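Local coordinates for Lmo0794 protein (Listeria monocytogenes, PDB 3EW7) that is of unknown function but probably binds NAD or NADP through a Rossmann-type domain and may act as an oxidoreductase, at residues I51-L59 with K78-V89. The protein carries 3 engineered substitutions. Sequence-based numbering, arbitrary orientation.
Sequences IFDLTLSDL and KHVTSLDHLISV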
loop_
_atom_site.group_PDB
_atom_site.type_symbol
_atom_site.label_atom_id
_atom_site.label_comp_id
_atom_site.label_asym_id
_atom_site.label_seq_id
_atom_site.Cartn_x
_atom_site.Cartn_y
_atom_site.Cartn_z
ATOM N N ILE A 51 -5.988 6.654 -7.341
ATOM C CA ILE A 51 -4.978 5.711 -7.788
ATOM C C ILE A 51 -4.914 5.587 -9.316
ATOM O O ILE A 51 -3.837 5.569 -9.914
ATOM C CB ILE A 51 -5.236 4.333 -7.134
ATOM C CG1 ILE A 51 -4.065 3.396 -7.389
ATOM C CG2 ILE A 51 -6.536 3.747 -7.646
ATOM C CD1 ILE A 51 -4.169 2.115 -6.612
ATOM N N PHE A 52 -6.079 5.534 -9.944
ATOM C CA PHE A 52 -6.165 5.387 -11.389
ATOM C C PHE A 52 -5.542 6.516 -12.195
ATOM O O PHE A 52 -5.161 6.315 -13.347
ATOM C CB PHE A 52 -7.628 5.209 -11.788
ATOM C CG PHE A 52 -8.153 3.838 -11.516
ATOM C CD1 PHE A 52 -7.756 2.766 -12.305
ATOM C CD2 PHE A 52 -8.998 3.601 -10.437
ATOM C CE1 PHE A 52 -8.190 1.474 -12.027
ATOM C CE2 PHE A 52 -9.440 2.296 -10.147
ATOM C CZ PHE A 52 -9.034 1.236 -10.946
ATOM N N ASP A 53 -5.428 7.695 -11.590
ATOM C CA ASP A 53 -4.862 8.855 -12.276
ATOM C C ASP A 53 -3.378 9.050 -12.023
ATOM O O ASP A 53 -2.773 9.982 -12.553
ATOM C CB ASP A 53 -5.575 10.139 -11.850
ATOM C CG ASP A 53 -7.068 10.047 -11.996
ATOM O OD1 ASP A 53 -7.535 9.575 -13.056
ATOM O OD2 ASP A 53 -7.769 10.461 -11.047
ATOM N N LEU A 54 -2.794 8.189 -11.204
ATOM C CA LEU A 54 -1.378 8.300 -10.885
ATOM C C LEU A 54 -0.440 8.078 -12.080
ATOM O O LEU A 54 -0.559 7.089 -12.815
ATOM C CB LEU A 54 -1.045 7.326 -9.759
ATOM C CG LEU A 54 -1.035 7.882 -8.335
ATOM C CD1 LEU A 54 -1.965 9.077 -8.219
ATOM C CD2 LEU A 54 -1.413 6.773 -7.371
ATOM N N THR A 55 0.493 9.009 -12.270
ATOM C CA THR A 55 1.458 8.909 -13.364
ATOM C C THR A 55 2.831 8.693 -12.772
ATOM O O THR A 55 3.098 9.141 -11.659
ATOM C CB THR A 55 1.544 10.197 -14.171
ATOM O OG1 THR A 55 2.137 11.215 -13.352
ATOM C CG2 THR A 55 0.160 10.646 -14.619
ATOM N N LEU A 56 3.707 8.024 -13.515
ATOM C CA LEU A 56 5.068 7.772 -13.041
ATOM C C LEU A 56 5.646 9.017 -12.371
ATOM O O LEU A 56 6.290 8.931 -11.322
ATOM C CB LEU A 56 5.973 7.360 -14.202
ATOM C CG LEU A 56 7.438 7.060 -13.849
ATOM C CD1 LEU A 56 7.520 5.809 -12.977
ATOM C CD2 LEU A 56 8.247 6.866 -15.125
ATOM N N SER A 57 5.405 10.174 -12.979
ATOM C CA SER A 57 5.897 11.443 -12.448
ATOM C C SER A 57 5.668 11.617 -10.946
ATOM O O SER A 57 6.621 11.775 -10.188
ATOM C CB SER A 57 5.258 12.612 -13.198
ATOM O OG SER A 57 5.684 13.846 -12.657
ATOM N N ASP A 58 4.413 11.585 -10.508
ATOM C CA ASP A 58 4.139 11.764 -9.084
ATOM C C ASP A 58 4.439 10.555 -8.196
ATOM O O ASP A 58 4.322 10.633 -6.974
ATOM C CB ASP A 58 2.695 12.248 -8.854
ATOM C CG ASP A 58 1.717 11.705 -9.875
ATOM O OD1 ASP A 58 1.823 10.514 -10.224
ATOM O OD2 ASP A 58 0.827 12.469 -10.319
ATOM N N LEU A 59 4.846 9.448 -8.804
ATOM C CA LEU A 59 5.184 8.255 -8.038
ATOM C C LEU A 59 6.683 8.223 -7.746
ATOM O O LEU A 59 7.108 7.853 -6.651
ATOM C CB LEU A 59 4.795 7.002 -8.815
ATOM C CG LEU A 59 3.742 6.091 -8.188
ATOM C CD1 LEU A 59 2.535 6.917 -7.769
ATOM C CD2 LEU A 59 3.351 5.011 -9.185
ATOM N N LYS A 78 -12.418 -2.701 -7.517
ATOM C CA LYS A 78 -11.373 -2.206 -8.406
ATOM C C LYS A 78 -9.934 -2.533 -8.014
ATOM O O LYS A 78 -9.004 -1.876 -8.479
ATOM C CB LYS A 78 -11.525 -0.688 -8.545
ATOM C CG LYS A 78 -12.818 -0.274 -9.227
ATOM C CD LYS A 78 -13.001 1.231 -9.329
ATOM C CE LYS A 78 -13.463 1.810 -8.022
ATOM N NZ LYS A 78 -13.894 3.222 -8.181
ATOM N N HIS A 79 -9.743 -3.547 -7.179
ATOM C CA HIS A 79 -8.396 -3.905 -6.738
ATOM C C HIS A 79 -7.458 -4.392 -7.833
ATOM O O HIS A 79 -6.390 -3.826 -8.045
ATOM C CB HIS A 79 -8.464 -4.955 -5.630
ATOM C CG HIS A 79 -8.631 -4.369 -4.269
ATOM N ND1 HIS A 79 -9.803 -4.468 -3.551
ATOM C CD2 HIS A 79 -7.783 -3.638 -3.507
ATOM C CE1 HIS A 79 -9.668 -3.825 -2.404
ATOM N NE2 HIS A 79 -8.451 -3.313 -2.355
ATOM N N VAL A 80 -7.854 -5.456 -8.513
ATOM C CA VAL A 80 -7.049 -6.019 -9.581
ATOM C C VAL A 80 -6.815 -4.991 -10.686
ATOM O O VAL A 80 -5.728 -4.897 -11.253
ATOM C CB VAL A 80 -7.744 -7.271 -10.172
ATOM C CG1 VAL A 80 -9.248 -7.015 -10.272
ATOM C CG2 VAL A 80 -7.157 -7.605 -11.547
ATOM N N THR A 81 -7.840 -4.205 -10.968
ATOM C CA THR A 81 -7.745 -3.207 -12.018
ATOM C C THR A 81 -6.804 -2.032 -11.723
ATOM O O THR A 81 -6.015 -1.638 -12.589
ATOM C CB THR A 81 -9.164 -2.712 -12.390
ATOM O OG1 THR A 81 -9.616 -3.421 -13.551
ATOM C CG2 THR A 81 -9.175 -1.246 -12.682
ATOM N N SER A 82 -6.884 -1.481 -10.515
ATOM C CA SER A 82 -6.028 -0.361 -10.128
ATOM C C SER A 82 -4.566 -0.783 -10.035
ATOM O O SER A 82 -3.665 -0.012 -10.359
ATOM C CB SER A 82 -6.479 0.217 -8.785
ATOM O OG SER A 82 -6.594 -0.800 -7.808
ATOM N N LEU A 83 -4.324 -2.004 -9.581
ATOM C CA LEU A 83 -2.957 -2.471 -9.482
ATOM C C LEU A 83 -2.401 -2.599 -10.891
ATOM O O LEU A 83 -1.248 -2.247 -11.150
ATOM C CB LEU A 83 -2.885 -3.818 -8.756
ATOM C CG LEU A 83 -1.483 -4.442 -8.642
ATOM C CD1 LEU A 83 -0.500 -3.423 -8.065
ATOM C CD2 LEU A 83 -1.543 -5.691 -7.770
ATOM N N ASP A 84 -3.224 -3.097 -11.809
ATOM C CA ASP A 84 -2.783 -3.248 -13.184
ATOM C C ASP A 84 -2.278 -1.904 -13.685
ATOM O O ASP A 84 -1.236 -1.840 -14.342
ATOM C CB ASP A 84 -3.915 -3.762 -14.073
ATOM C CG ASP A 84 -4.136 -5.269 -13.937
ATOM O OD1 ASP A 84 -3.324 -5.959 -13.281
ATOM O OD2 ASP A 84 -5.130 -5.774 -14.502
ATOM N N HIS A 85 -2.997 -0.829 -13.359
ATOM C CA HIS A 85 -2.586 0.505 -13.776
ATOM C C HIS A 85 -1.190 0.840 -13.252
ATOM O O HIS A 85 -0.333 1.302 -14.003
ATOM C CB HIS A 85 -3.573 1.558 -13.279
ATOM C CG HIS A 85 -3.097 2.966 -13.475
ATOM N ND1 HIS A 85 -2.934 3.532 -14.723
ATOM C CD2 HIS A 85 -2.715 3.911 -12.583
ATOM C CE1 HIS A 85 -2.469 4.764 -14.588
ATOM N NE2 HIS A 85 -2.327 5.018 -13.300
ATOM N N LEU A 86 -0.966 0.608 -11.963
ATOM C CA LEU A 86 0.326 0.895 -11.357
ATOM C C LEU A 86 1.427 0.055 -11.984
ATOM O O LEU A 86 2.543 0.536 -12.186
ATOM C CB LEU A 86 0.276 0.649 -9.844
ATOM C CG LEU A 86 -0.627 1.602 -9.051
ATOM C CD1 LEU A 86 -0.588 1.259 -7.572
ATOM C CD2 LEU A 86 -0.161 3.035 -9.262
ATOM N N ILE A 87 1.104 -1.197 -12.299
ATOM C CA ILE A 87 2.064 -2.100 -12.908
ATOM C C ILE A 87 2.547 -1.565 -14.252
ATOM O O ILE A 87 3.748 -1.551 -14.512
ATOM C CB ILE A 87 1.459 -3.514 -13.087
ATOM C CG1 ILE A 87 1.508 -4.257 -11.750
ATOM C CG2 ILE A 87 2.206 -4.292 -14.188
ATOM C CD1 ILE A 87 0.651 -5.508 -11.705
ATOM N N SER A 88 1.635 -1.109 -15.104
ATOM C CA SER A 88 2.065 -0.596 -16.407
ATOM C C SER A 88 2.831 0.725 -16.254
ATOM O O SER A 88 3.817 0.980 -16.953
ATOM C CB SER A 88 0.865 -0.400 -17.349
ATOM O OG SER A 88 0.096 0.738 -16.990
ATOM N N VAL A 89 2.375 1.560 -15.332
ATOM C CA VAL A 89 3.008 2.838 -15.096
ATOM C C VAL A 89 4.400 2.650 -14.502
ATOM O O VAL A 89 5.323 3.411 -14.793
ATOM C CB VAL A 89 2.141 3.691 -14.146
ATOM C CG1 VAL A 89 2.970 4.777 -13.489
ATOM C CG2 VAL A 89 1.000 4.308 -14.924
#
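Residues 52-56 follow helix 79-90 in its own direction, with the CA atoms of Phe52 and Ser82 5.9 Å apart and those of Leu56 and Val89 5.7 Å apart; residues 56-59 then fold back, bringing Leu59 to Leu86. His85 NE2 donates a hydrogen bond to Leu54 O (2.8 Å, N-H...O angle 146°). The donor lies in the carbonyl plane, on a lone pair, although Leu54 O sits 19° out of the imidazole plane. His85 has CG anti to its backbone N (chi1 170°), which carries the ring out from the helix to the carbonyls of Ile51, Phe52 and Leu54. Phe52 O stands above the imidazole, nearer its edge than its middle, at too poor an angle to NE2 to bond. The Leu54 bond probably helps to hold the ring in this rotation.

The fold is a Rossmann-type parallel sheet with helices on its faces. Residues 51-59 belong to the link between strands 45-48 and 64-67, and helix 79-90 lies between strands 64-67 and 97-101. Leu86 and Leu59 also touch strand 64-67, at Asp67 and Val65.

The Phe52 ring lies against the first turn of the helix. Ser82 CB makes a CH-pi contact over its face, 4.0 Å from the centroid. Lys78 CB meets the ring edge in plane, while Lys78 NZ turns to a salt bridge with Asp74. Ile51 CD1 touches Ser82 CB and, at 3.8 Å, Leu86 CD1; Ile51 and Leu86 cross at about a right angle. Leu86 CD2 meets Leu59 CD2 at 4.0 Å. At the other end of the contact Val89 CG1 packs on Leu56 CB (4.0 Å).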